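Side-chain contacts in OLD nuclease (Thermus scotoductus, PDB 6P74), which degrades linear and supercoiled double-stranded DNA as a metal-dependent 5'-to-3' exonuclease and carries a DNA-stimulated ATPase domain: residues L249-Q252 with S253-V257; F260-F263 with R264-E268; E439-D442 with E443-R447; P477-E480 with A481-I485. One frame throughout, in Å; residues are numbered along the deposited sequence.

Contact 1: L249-Q252 with S253-V257; sequences LGIQ and SAIVV
L249-Q252 runs into S253-V257 as unbroken alpha-helix, each carbonyl of the first four residues accepting from the amide four places on, from S253 N to L249 O at 3.0 Å through to V256 N to Q252 O at 3.1 Å. These turns belong to helix 246-266 of the ATPase domain, which packs on strands 150-151 and 232-235 and also against the second subunit of the homodimer. I251 and I255, one turn apart, carry the side-chain contact along the ridge. With CG1 beside the backbone N in both, the two chains extend in nearly the same direction, which leaves the CG2 branch of I251 facing the CD1 end of I255 at 4.2 Å. L204 and I217 of the second subunit pack on this pair, L204 on I251 and I217 on I255, while Y235 and L233 of the same chain also touch it. S253 turns another way: its hydroxyl OG is hydrogen-bonded to M280 O in a neighbouring loop, which satisfies a buried polar group. On the next turn, V256 places CG2 beside its own backbone N, where the methyl rests 3.3 Å from Q252 O.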
ATOM      1  N   LEU A 249      19.025   6.118   5.576  1.00 84.59           N
ATOM      2  CA  LEU A 249      18.513   4.887   4.983  1.00 82.40           C
ATOM      3  C   LEU A 249      19.629   3.872   4.778  1.00 83.01           C
ATOM      4  O   LEU A 249      19.449   2.676   5.049  1.00 80.86           O
ATOM      5  CB  LEU A 249      17.816   5.196   3.662  1.00 77.40           C
ATOM      6  CG  LEU A 249      16.495   5.958   3.790  1.00 81.49           C
ATOM      7  CD1 LEU A 249      16.064   6.514   2.429  1.00 80.89           C
ATOM      8  CD2 LEU A 249      15.398   5.079   4.405  1.00 75.64           C
ATOM      9  N   GLY A 250      20.790   4.330   4.288  1.00 74.11           N
ATOM     10  CA  GLY A 250      21.925   3.436   4.134  1.00 67.09           C
ATOM     11  C   GLY A 250      22.389   2.849   5.454  1.00 71.39           C
ATOM     12  O   GLY A 250      22.740   1.669   5.532  1.00 74.77           O
ATOM     13  N   ILE A 251      22.395   3.664   6.511  1.00 68.45           N
ATOM     14  CA  ILE A 251      22.784   3.170   7.826  1.00 68.41           C
ATOM     15  C   ILE A 251      21.830   2.076   8.281  1.00 73.79           C
ATOM     16  O   ILE A 251      22.252   1.044   8.817  1.00 77.55           O
ATOM     17  CB  ILE A 251      22.833   4.332   8.834  1.00 68.40           C
ATOM     18  CG1 ILE A 251      23.997   5.267   8.518  1.00 75.49           C
ATOM     19  CG2 ILE A 251      22.922   3.813  10.271  1.00 69.51           C
ATOM     20  CD1 ILE A 251      24.061   6.439   9.461  1.00 78.30           C
ATOM     21  N   GLN A 252      20.527   2.277   8.076  1.00 71.53           N
ATOM     22  CA  GLN A 252      19.561   1.279   8.518  1.00 76.04           C
ATOM     23  C   GLN A 252      19.673  -0.003   7.714  1.00 72.08           C
ATOM     24  O   GLN A 252      19.431  -1.090   8.256  1.00 69.02           O
ATOM     25  CB  GLN A 252      18.147   1.841   8.439  1.00 81.94           C
ATOM     26  CG  GLN A 252      17.783   2.662   9.657  1.00101.78           C
ATOM     27  CD  GLN A 252      16.539   3.502   9.451  1.00117.52           C
ATOM     28  OE1 GLN A 252      15.974   3.536   8.354  1.00120.11           O
ATOM     29  NE2 GLN A 252      16.101   4.190  10.511  1.00126.29           N
ATOM     30  N   SER A 253      20.021   0.103   6.426  1.00 63.56           N
ATOM     31  CA  SER A 253      20.289  -1.085   5.620  1.00 67.81           C
ATOM     32  C   SER A 253      21.528  -1.810   6.116  1.00 69.26           C
ATOM     33  O   SER A 253      21.568  -3.047   6.134  1.00 64.72           O
ATOM     34  CB  SER A 253      20.475  -0.705   4.155  1.00 67.56           C
ATOM     35  OG  SER A 253      19.255  -0.298   3.603  1.00 74.14           O
ATOM     36  N   ALA A 254      22.561  -1.049   6.481  1.00 65.62           N
ATOM     37  CA  ALA A 254      23.770  -1.648   7.021  1.00 65.65           C
ATOM     38  C   ALA A 254      23.483  -2.366   8.336  1.00 66.19           C
ATOM     39  O   ALA A 254      24.022  -3.446   8.592  1.00 66.23           O
ATOM     40  CB  ALA A 254      24.848  -0.576   7.197  1.00 63.80           C
ATOM     41  N   ILE A 255      22.620  -1.793   9.176  1.00 66.28           N
ATOM     42  CA  ILE A 255      22.295  -2.463  10.433  1.00 62.78           C
ATOM     43  C   ILE A 255      21.539  -3.763  10.179  1.00 67.28           C
ATOM     44  O   ILE A 255      21.689  -4.740  10.926  1.00 69.76           O
ATOM     45  CB  ILE A 255      21.513  -1.505  11.344  1.00 62.19           C
ATOM     46  CG1 ILE A 255      22.449  -0.406  11.857  1.00 66.97           C
ATOM     47  CG2 ILE A 255      20.840  -2.271  12.502  1.00 61.48           C
ATOM     48  CD1 ILE A 255      21.758   0.584  12.739  1.00 68.27           C
ATOM     49  N   VAL A 256      20.732  -3.815   9.127  1.00 62.80           N
ATOM     50  CA  VAL A 256      20.033  -5.057   8.818  1.00 60.30           C
ATOM     51  C   VAL A 256      21.035  -6.146   8.457  1.00 68.22           C
ATOM     52  O   VAL A 256      20.924  -7.287   8.918  1.00 72.76           O
ATOM     53  CB  VAL A 256      19.001  -4.811   7.700  1.00 56.54           C
ATOM     54  CG1 VAL A 256      18.506  -6.118   7.108  1.00 55.67           C
ATOM     55  CG2 VAL A 256      17.835  -4.025   8.262  1.00 60.23           C
ATOM     56  N   VAL A 257      22.037  -5.810   7.634  1.00 66.65           N
ATOM     57  CA  VAL A 257      23.071  -6.788   7.309  1.00 58.59           C
ATOM     58  C   VAL A 257      23.741  -7.270   8.583  1.00 63.89           C
ATOM     59  O   VAL A 257      23.969  -8.474   8.767  1.00 67.08           O
ATOM     60  CB  VAL A 257      24.090  -6.204   6.308  1.00 66.64           C
ATOM     61  CG1 VAL A 257      25.173  -7.237   5.963  1.00 65.12           C
ATOM     62  CG2 VAL A 257      23.388  -5.721   5.028  1.00 63.59           C
TER

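Contact 2: F260-F263 with R264-E268; sequences FEAF and RQLGE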
ATOM      1  N   PHE A 260      21.636  -9.880  10.323  1.00 62.02           N
ATOM      2  CA  PHE A 260      21.734 -11.196   9.704  1.00 67.87           C
ATOM      3  C   PHE A 260      23.082 -11.846   9.953  1.00 70.55           C
ATOM      4  O   PHE A 260      23.168 -13.073  10.068  1.00 79.34           O
ATOM      5  CB  PHE A 260      21.457 -11.090   8.213  1.00 66.97           C
ATOM      6  CG  PHE A 260      20.000 -11.145   7.884  1.00 73.66           C
ATOM      7  CD1 PHE A 260      19.373 -12.366   7.666  1.00 73.18           C
ATOM      8  CD2 PHE A 260      19.250  -9.983   7.802  1.00 67.77           C
ATOM      9  CE1 PHE A 260      18.026 -12.424   7.362  1.00 77.21           C
ATOM     10  CE2 PHE A 260      17.906 -10.039   7.497  1.00 69.62           C
ATOM     11  CZ  PHE A 260      17.294 -11.260   7.283  1.00 74.77           C
ATOM     12  N   GLU A 261      24.142 -11.049  10.037  1.00 70.60           N
ATOM     13  CA  GLU A 261      25.437 -11.600  10.405  1.00 70.86           C
ATOM     14  C   GLU A 261      25.433 -12.115  11.839  1.00 76.64           C
ATOM     15  O   GLU A 261      26.098 -13.117  12.132  1.00 82.85           O
ATOM     16  CB  GLU A 261      26.526 -10.548  10.179  1.00 71.28           C
ATOM     17  CG  GLU A 261      27.928 -10.917  10.682  1.00 77.30           C
ATOM     18  CD  GLU A 261      28.540 -12.151  10.007  1.00 81.35           C
ATOM     19  OE1 GLU A 261      28.028 -12.566   8.951  1.00 83.94           O
ATOM     20  OE2 GLU A 261      29.536 -12.707  10.550  1.00 92.73           O
ATOM     21  N   ALA A 262      24.684 -11.474  12.747  1.00 66.59           N
ATOM     22  CA  ALA A 262      24.597 -12.032  14.094  1.00 70.10           C
ATOM     23  C   ALA A 262      23.836 -13.363  14.088  1.00 73.81           C
ATOM     24  O   ALA A 262      24.244 -14.318  14.757  1.00 80.74           O
ATOM     25  CB  ALA A 262      23.949 -11.031  15.047  1.00 71.02           C
ATOM     26  N   PHE A 263      22.746 -13.455  13.315  1.00 72.67           N
ATOM     27  CA  PHE A 263      22.032 -14.726  13.174  1.00 74.80           C
ATOM     28  C   PHE A 263      22.969 -15.848  12.762  1.00 79.88           C
ATOM     29  O   PHE A 263      22.931 -16.946  13.324  1.00 82.39           O
ATOM     30  CB  PHE A 263      20.918 -14.600  12.142  1.00 74.36           C
ATOM     31  CG  PHE A 263      19.631 -14.062  12.691  1.00 83.92           C
ATOM     32  CD1 PHE A 263      19.081 -14.578  13.842  1.00 88.75           C
ATOM     33  CD2 PHE A 263      18.955 -13.051  12.030  1.00 87.15           C
ATOM     34  CE1 PHE A 263      17.887 -14.083  14.331  1.00 89.84           C
ATOM     35  CE2 PHE A 263      17.770 -12.550  12.524  1.00 83.31           C
ATOM     36  CZ  PHE A 263      17.238 -13.063  13.669  1.00 81.26           C
ATOM     37  N   ARG A 264      23.802 -15.600  11.751  1.00 90.95           N
ATOM     38  CA  ARG A 264      24.644 -16.667  11.225  1.00 92.89           C
ATOM     39  C   ARG A 264      25.635 -17.143  12.269  1.00 92.46           C
ATOM     40  O   ARG A 264      25.923 -18.344  12.361  1.00 96.46           O
ATOM     41  CB  ARG A 264      25.375 -16.205   9.967  1.00 90.41           C
ATOM     42  CG  ARG A 264      25.967 -17.353   9.185  1.00 96.51           C
ATOM     43  CD  ARG A 264      27.456 -17.261   9.175  1.00104.30           C
ATOM     44  NE  ARG A 264      27.873 -16.064   8.466  1.00103.05           N
ATOM     45  CZ  ARG A 264      29.076 -15.515   8.577  1.00112.65           C
ATOM     46  NH1 ARG A 264      29.987 -16.054   9.386  1.00104.01           N
ATOM     47  NH2 ARG A 264      29.364 -14.418   7.880  1.00123.60           N
ATOM     48  N   GLN A 265      26.177 -16.209  13.059  1.00 88.61           N
ATOM     49  CA  GLN A 265      27.072 -16.581  14.146  1.00 92.53           C
ATOM     50  C   GLN A 265      26.333 -17.265  15.285  1.00 98.04           C
ATOM     51  O   GLN A 265      26.904 -18.145  15.936  1.00105.82           O
ATOM     52  CB  GLN A 265      27.807 -15.358  14.677  1.00 91.09           C
ATOM     53  CG  GLN A 265      28.603 -14.638  13.622  1.00 97.06           C
ATOM     54  CD  GLN A 265      29.653 -13.747  14.232  1.00105.06           C
ATOM     55  OE1 GLN A 265      29.987 -13.887  15.413  1.00113.88           O
ATOM     56  NE2 GLN A 265      30.175 -12.815  13.440  1.00102.65           N
ATOM     57  N   LEU A 266      25.086 -16.869  15.562  1.00 98.34           N
ATOM     58  CA  LEU A 266      24.335 -17.505  16.643  1.00103.68           C
ATOM     59  C   LEU A 266      23.864 -18.898  16.258  1.00101.84           C
ATOM     60  O   LEU A 266      23.551 -19.703  17.142  1.00101.67           O
ATOM     61  CB  LEU A 266      23.137 -16.645  17.056  1.00101.71           C
ATOM     62  CG  LEU A 266      23.405 -15.517  18.064  1.00104.98           C
ATOM     63  CD1 LEU A 266      23.972 -16.054  19.380  1.00 98.65           C
ATOM     64  CD2 LEU A 266      24.324 -14.427  17.485  1.00105.28           C
ATOM     65  N   GLY A 267      23.816 -19.198  14.961  1.00 97.17           N
ATOM     66  CA  GLY A 267      23.574 -20.539  14.488  1.00101.21           C
ATOM     67  C   GLY A 267      22.162 -21.045  14.636  1.00107.49           C
ATOM     68  O   GLY A 267      21.853 -22.110  14.094  1.00111.74           O
ATOM     69  N   GLU A 268      21.292 -20.332  15.339  1.00111.23           N
ATOM     70  CA  GLU A 268      19.930 -20.807  15.504  1.00112.13           C
ATOM     71  C   GLU A 268      19.181 -20.749  14.177  1.00110.10           C
ATOM     72  O   GLU A 268      19.319 -19.799  13.405  1.00107.58           O
ATOM     73  CB  GLU A 268      19.200 -19.982  16.561  1.00113.17           C
ATOM     74  CG  GLU A 268      19.634 -20.267  17.993  1.00120.40           C
ATOM     75  CD  GLU A 268      18.603 -19.799  18.998  1.00128.44           C
ATOM     76  OE1 GLU A 268      17.580 -19.242  18.551  1.00129.08           O
ATOM     77  OE2 GLU A 268      18.804 -19.986  20.223  1.00134.64           O
TER
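The last turns of helix 246-266, in the ATPase domain, are joined on their polar side by E261, which reaches both R264 and Q265. CG of E261 stands opposite its backbone N (chi1 173°) and the chain then folds at chi2, which leaves the carboxylate beside the helix, between the ends of R264 and Q265. OE1 forms a salt bridge with R264 NH2 at 2.5 Å, coming over one face of the guanidinium instead of meeting it edge-on; the two planes stand 75° apart. The other oxygen, OE2, accepts from Q265 NE2 at 3.0 Å in a nearly straight bond (171°), on its anti side and somewhat out of the carboxylate plane, while lying close to the amide plane of Q265. Two partners, one on each oxygen, thus limit rotation of this buried carboxylate. R292 lies close to R264 as a like charge, so the negative charge of E261 would be expected to ease that proximity. F260 stacks edge-to-face with F290 of helix 284-299, F263 packs on helix 154-166, and A262 touches T195 of the second subunit. The backbone bond from G267 N to F263 O, 2.9 Å, closes the final turn before G267 leaves helical geometry with positive phi. Acidic and basic side chains three residues apart, as in E261 and R264, form the i to i+3 salt bridge typical of alpha-helices.

Contact 3: E439-D442 with E443-R447; sequences ERAD and EETRR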
ATOM      1  N   GLU A 439      48.866 -29.467 -44.224  1.00 89.17           N
ATOM      2  CA  GLU A 439      49.426 -30.763 -44.587  1.00 95.51           C
ATOM      3  C   GLU A 439      50.949 -30.798 -44.519  1.00 98.50           C
ATOM      4  O   GLU A 439      51.524 -31.891 -44.553  1.00 99.70           O
ATOM      5  CB  GLU A 439      48.946 -31.166 -45.983  1.00105.38           C
ATOM      6  CG  GLU A 439      47.422 -31.192 -46.124  1.00114.73           C
ATOM      7  CD  GLU A 439      46.740 -32.122 -45.119  1.00118.28           C
ATOM      8  OE1 GLU A 439      47.439 -32.983 -44.535  1.00122.78           O
ATOM      9  OE2 GLU A 439      45.507 -31.989 -44.910  1.00113.51           O
ATOM     10  N   ARG A 440      51.616 -29.649 -44.395  1.00 98.21           N
ATOM     11  CA  ARG A 440      53.064 -29.632 -44.215  1.00 95.71           C
ATOM     12  C   ARG A 440      53.503 -29.740 -42.758  1.00 89.77           C
ATOM     13  O   ARG A 440      54.672 -30.046 -42.505  1.00 96.15           O
ATOM     14  CB  ARG A 440      53.659 -28.356 -44.820  1.00101.94           C
ATOM     15  CG  ARG A 440      53.422 -28.191 -46.319  1.00110.84           C
ATOM     16  CD  ARG A 440      53.877 -26.824 -46.794  1.00115.94           C
ATOM     17  NE  ARG A 440      54.844 -26.923 -47.884  1.00127.77           N
ATOM     18  CZ  ARG A 440      54.528 -26.835 -49.174  1.00130.80           C
ATOM     19  NH1 ARG A 440      53.263 -26.641 -49.540  1.00129.70           N
ATOM     20  NH2 ARG A 440      55.478 -26.940 -50.099  1.00128.87           N
ATOM     21  N   ALA A 441      52.610 -29.505 -41.794  1.00 81.75           N
ATOM     22  CA  ALA A 441      53.006 -29.544 -40.392  1.00 73.86           C
ATOM     23  C   ALA A 441      53.426 -30.957 -39.983  1.00 76.21           C
ATOM     24  O   ALA A 441      53.285 -31.930 -40.733  1.00 77.54           O
ATOM     25  CB  ALA A 441      51.874 -29.049 -39.491  1.00 64.60           C
ATOM     26  N   ASP A 442      53.951 -31.068 -38.769  1.00 76.56           N
ATOM     27  CA  ASP A 442      54.351 -32.377 -38.276  1.00 81.88           C
ATOM     28  C   ASP A 442      53.120 -33.182 -37.806  1.00 71.00           C
ATOM     29  O   ASP A 442      52.037 -32.640 -37.592  1.00 65.71           O
ATOM     30  CB  ASP A 442      55.375 -32.224 -37.145  1.00 79.64           C
ATOM     31  CG  ASP A 442      54.726 -32.055 -35.792  1.00 87.20           C
ATOM     32  OD1 ASP A 442      54.042 -31.029 -35.586  1.00 82.09           O
ATOM     33  OD2 ASP A 442      54.887 -32.972 -34.946  1.00 97.76           O
ATOM     34  N   GLU A 443      53.318 -34.495 -37.644  1.00 66.90           N
ATOM     35  CA  GLU A 443      52.247 -35.412 -37.246  1.00 72.48           C
ATOM     36  C   GLU A 443      51.459 -34.898 -36.029  1.00 66.97           C
ATOM     37  O   GLU A 443      50.224 -34.904 -36.038  1.00 67.28           O
ATOM     38  CB  GLU A 443      52.849 -36.805 -36.986  1.00 68.37           C
ATOM     39  CG  GLU A 443      51.845 -37.975 -36.873  1.00 74.40           C
ATOM     40  CD  GLU A 443      51.177 -38.069 -35.499  1.00 80.11           C
ATOM     41  OE1 GLU A 443      49.930 -38.199 -35.466  1.00 79.46           O
ATOM     42  OE2 GLU A 443      51.898 -37.995 -34.462  1.00 76.35           O
ATOM     43  N   GLU A 444      52.140 -34.432 -34.976  1.00 60.81           N
ATOM     44  CA  GLU A 444      51.398 -34.037 -33.772  1.00 63.51           C
ATOM     45  C   GLU A 444      50.521 -32.812 -34.032  1.00 60.18           C
ATOM     46  O   GLU A 444      49.386 -32.738 -33.552  1.00 61.78           O
ATOM     47  CB  GLU A 444      52.352 -33.792 -32.584  1.00 57.60           C
ATOM     48  CG  GLU A 444      51.630 -33.352 -31.256  1.00 56.03           C
ATOM     49  CD  GLU A 444      52.518 -33.434 -30.016  1.00 65.23           C
ATOM     50  OE1 GLU A 444      53.360 -34.370 -29.922  1.00 68.44           O
ATOM     51  OE2 GLU A 444      52.373 -32.556 -29.134  1.00 55.07           O
ATOM     52  N   THR A 445      51.010 -31.852 -34.801  1.00 68.52           N
ATOM     53  CA  THR A 445      50.203 -30.671 -35.064  1.00 70.03           C
ATOM     54  C   THR A 445      48.991 -31.007 -35.931  1.00 63.93           C
ATOM     55  O   THR A 445      47.885 -30.537 -35.655  1.00 64.84           O
ATOM     56  CB  THR A 445      51.066 -29.581 -35.714  1.00 74.14           C
ATOM     57  OG1 THR A 445      51.731 -30.133 -36.847  1.00 96.08           O
ATOM     58  CG2 THR A 445      52.121 -29.122 -34.752  1.00 63.18           C
ATOM     59  N   ARG A 446      49.175 -31.831 -36.971  1.00 63.77           N
ATOM     60  CA  ARG A 446      48.041 -32.232 -37.804  1.00 67.00           C
ATOM     61  C   ARG A 446      46.995 -32.972 -36.984  1.00 62.59           C
ATOM     62  O   ARG A 446      45.801 -32.653 -37.050  1.00 61.05           O
ATOM     63  CB  ARG A 446      48.514 -33.091 -38.980  1.00 64.53           C
ATOM     64  CG  ARG A 446      49.498 -32.379 -39.848  1.00 66.27           C
ATOM     65  CD  ARG A 446      49.775 -33.080 -41.168  1.00 70.47           C
ATOM     66  NE  ARG A 446      49.902 -34.534 -41.080  1.00 72.19           N
ATOM     67  CZ  ARG A 446      51.051 -35.187 -40.939  1.00 86.65           C
ATOM     68  NH1 ARG A 446      52.198 -34.528 -40.841  1.00 91.76           N
ATOM     69  NH2 ARG A 446      51.053 -36.510 -40.892  1.00 87.23           N
ATOM     70  N   ARG A 447      47.433 -33.962 -36.190  1.00 66.29           N
ATOM     71  CA  ARG A 447      46.506 -34.726 -35.360  1.00 65.70           C
ATOM     72  C   ARG A 447      45.792 -33.814 -34.364  1.00 64.66           C
ATOM     73  O   ARG A 447      44.571 -33.894 -34.215  1.00 65.34           O
ATOM     74  CB  ARG A 447      47.241 -35.876 -34.651  1.00 66.39           C
ATOM     75  CG  ARG A 447      46.450 -36.543 -33.493  1.00 62.43           C
ATOM     76  CD  ARG A 447      47.060 -37.847 -33.067  1.00 68.13           C
ATOM     77  NE  ARG A 447      48.525 -37.739 -33.007  1.00 80.86           N
ATOM     78  CZ  ARG A 447      49.208 -37.220 -31.989  1.00 69.00           C
ATOM     79  NH1 ARG A 447      48.555 -36.769 -30.928  1.00 60.65           N
ATOM     80  NH2 ARG A 447      50.538 -37.140 -32.040  1.00 64.73           N
TER
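The guanidinium of R446 has A441 O at its edge, and one face lies against E443 CA, 3.5 Å above the plane and offset toward the rim. NH1 donates to A441 O at 2.8 Å, the oxygen lying almost exactly in the guanidinium plane, so the side chain ties the incoming loop back onto the first turn of the helix. The bend at chi3 (-41°) folds the arginine back for this bond. E439 OE1 is a further opposite charge 4.5 Å from R446 NE, but it stands well out of that plane and no N-H points at it. The second flat pair spans one turn of the helix, from E443 to R447: R447 meets E443 side-on, NE to OE1 and NH2 to OE2, both at 2.9 Å, with the carboxylate at the guanidinium edge. D442 is the N-cap. Its CG sits between the backbone N and the carbonyl carbon (chi1 87°), which brings the carboxylate to the amides of E444 and T445; OD2 accepts weakly from E444 N at 3.1 Å, and OD1 accepts from T445 N, though the placing of OD1 is less sure. The backbone follows with R446 N to D442 O, a straight bond of 3.0 Å. All this lies at the surface of the Toprim domain, where the loop after strand 426-431 enters the long helix 443-467, which is followed by strand 472-475.

Contact 4: P477-E480 with A481-I485; sequences PSLE and AALGI
S478 OG accepts from A481 N at 3.1 Å, a capping bond that marks S478 as the N-cap of the short helix 479-483. The hydroxyl takes the position between the backbone N and the carbonyl carbon (chi1 64°), from which it faces the A481 amide in the first turn; it also makes a weak hydrogen bond to a sulfonate oxygen of a bound buffer molecule. Next to the cap, the P477 ring, which follows a cis peptide bond, sets CG against A481 CB at 3.8 Å. On another side of the helix L479, which also touches helix 379-391, and L483, which packs on helix 493-501, lie one turn apart and meet through L479 CG and L483 CD1 at 4.0 Å. The helix follows strand 472-475 in the parallel sheet of the Toprim domain and belongs to its nuclease site, where S478 and E480 are inferred ligands of a divalent metal. The carboxylate of E480 is turned back by its chi2 bend (93°); with D431 it binds the samarium ion, its OE2 forms a salt bridge with R487, the inferred active-site arginine, and behind that first shell L479 N donates to D431 OD1, which fixes the start of the helix directly to the other samarium ligand. The far end closes with a Schellman motif: G484 has positive phi, I485 N bonds to E480 O at 3.2 Å in the carbonyl plane, and the CG2 methyl of I485 lies 4.1 Å from E480 CB.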
ATOM      1  N   PRO A 477      35.783 -18.090 -40.300  1.00 61.43           N
ATOM      2  CA  PRO A 477      36.094 -19.051 -39.245  1.00 60.07           C
ATOM      3  C   PRO A 477      36.037 -18.416 -37.867  1.00 61.79           C
ATOM      4  O   PRO A 477      35.857 -19.148 -36.903  1.00 57.37           O
ATOM      5  CB  PRO A 477      37.522 -19.498 -39.562  1.00 63.25           C
ATOM      6  CG  PRO A 477      38.118 -18.340 -40.349  1.00 70.11           C
ATOM      7  CD  PRO A 477      36.957 -17.799 -41.158  1.00 59.79           C
ATOM      8  N   SER A 478      36.181 -17.094 -37.778  1.00 59.08           N
ATOM      9  CA  SER A 478      36.172 -16.411 -36.484  1.00 65.91           C
ATOM     10  C   SER A 478      36.054 -14.916 -36.714  1.00 63.56           C
ATOM     11  O   SER A 478      36.400 -14.415 -37.785  1.00 60.81           O
ATOM     12  CB  SER A 478      37.449 -16.687 -35.689  1.00 67.31           C
ATOM     13  OG  SER A 478      38.563 -16.150 -36.396  1.00 61.40           O
ATOM     14  N   LEU A 479      35.614 -14.203 -35.674  1.00 61.14           N
ATOM     15  CA  LEU A 479      35.527 -12.745 -35.757  1.00 62.67           C
ATOM     16  C   LEU A 479      36.898 -12.131 -35.970  1.00 62.78           C
ATOM     17  O   LEU A 479      37.041 -11.161 -36.730  1.00 64.39           O
ATOM     18  CB  LEU A 479      34.867 -12.159 -34.500  1.00 60.10           C
ATOM     19  CG  LEU A 479      34.648 -10.635 -34.468  1.00 64.99           C
ATOM     20  CD1 LEU A 479      33.654 -10.190 -35.489  1.00 60.66           C
ATOM     21  CD2 LEU A 479      34.235 -10.095 -33.067  1.00 64.05           C
ATOM     22  N   GLU A 480      37.928 -12.683 -35.316  1.00 59.46           N
ATOM     23  CA  GLU A 480      39.281 -12.188 -35.546  1.00 58.56           C
ATOM     24  C   GLU A 480      39.650 -12.264 -37.019  1.00 66.79           C
ATOM     25  O   GLU A 480      40.248 -11.333 -37.566  1.00 69.05           O
ATOM     26  CB  GLU A 480      40.308 -12.969 -34.732  1.00 60.13           C
ATOM     27  CG  GLU A 480      40.174 -12.849 -33.246  1.00 67.43           C
ATOM     28  CD  GLU A 480      39.328 -13.953 -32.670  1.00 64.11           C
ATOM     29  OE1 GLU A 480      38.415 -14.412 -33.403  1.00 61.44           O
ATOM     30  OE2 GLU A 480      39.599 -14.369 -31.516  1.00 68.08           O
ATOM     31  N   ALA A 481      39.315 -13.373 -37.678  1.00 71.71           N
ATOM     32  CA  ALA A 481      39.648 -13.483 -39.092  1.00 70.05           C
ATOM     33  C   ALA A 481      38.775 -12.555 -39.930  1.00 74.55           C
ATOM     34  O   ALA A 481      39.264 -11.926 -40.876  1.00 76.90           O
ATOM     35  CB  ALA A 481      39.521 -14.934 -39.559  1.00 60.57           C
ATOM     36  N   ALA A 482      37.488 -12.433 -39.587  1.00 66.63           N
ATOM     37  CA  ALA A 482      36.632 -11.496 -40.315  1.00 69.24           C
ATOM     38  C   ALA A 482      37.143 -10.058 -40.213  1.00 75.45           C
ATOM     39  O   ALA A 482      37.023  -9.284 -41.176  1.00 73.86           O
ATOM     40  CB  ALA A 482      35.194 -11.597 -39.804  1.00 64.30           C
ATOM     41  N   LEU A 483      37.723  -9.682 -39.066  1.00 70.04           N
ATOM     42  CA  LEU A 483      38.215  -8.324 -38.889  1.00 72.64           C
ATOM     43  C   LEU A 483      39.627  -8.112 -39.426  1.00 78.14           C
ATOM     44  O   LEU A 483      40.049  -6.959 -39.543  1.00 73.23           O
ATOM     45  CB  LEU A 483      38.190  -7.909 -37.407  1.00 65.02           C
ATOM     46  CG  LEU A 483      36.808  -7.741 -36.765  1.00 64.85           C
ATOM     47  CD1 LEU A 483      36.962  -7.455 -35.269  1.00 70.23           C
ATOM     48  CD2 LEU A 483      35.937  -6.683 -37.462  1.00 58.16           C
ATOM     49  N   GLY A 484      40.359  -9.183 -39.748  1.00 78.52           N
ATOM     50  CA  GLY A 484      41.762  -9.080 -40.107  1.00 66.40           C
ATOM     51  C   GLY A 484      42.666  -8.674 -38.969  1.00 75.47           C
ATOM     52  O   GLY A 484      43.817  -8.290 -39.198  1.00 87.02           O
ATOM     53  N   ILE A 485      42.191  -8.767 -37.761  1.00 76.60           N
ATOM     54  CA  ILE A 485      42.853  -8.203 -36.597  1.00 86.69           C
ATOM     55  C   ILE A 485      43.821  -9.240 -36.038  1.00 97.23           C
ATOM     56  O   ILE A 485      43.539 -10.448 -36.044  1.00 99.10           O
ATOM     57  CB  ILE A 485      41.792  -7.769 -35.563  1.00 82.39           C
ATOM     58  CG1 ILE A 485      42.327  -6.710 -34.601  1.00 81.52           C
ATOM     59  CG2 ILE A 485      41.265  -8.967 -34.801  1.00 82.14           C
ATOM     60  CD1 ILE A 485      41.210  -6.067 -33.791  1.00 81.17           C
TER

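How the contacts relate
From the N terminus, contacts 1 and 2 come first, in series on helix 246-266 with centres about 17 Å apart; both touch the second subunit, and contact 2 ends where the helix gives way to the loop before strand 272-276. The chain then passes through the rest of the ATPase domain into the Toprim domain, where contact 3 starts helix 443-467 and contact 4 follows strand 472-475. The centres of contacts 3 and 4 lie about 23 Å apart, those of contacts 1 and 3 about 63 Å. Every contact is local, so none nests in or crosses another, and only contact 4 includes metal-site residues.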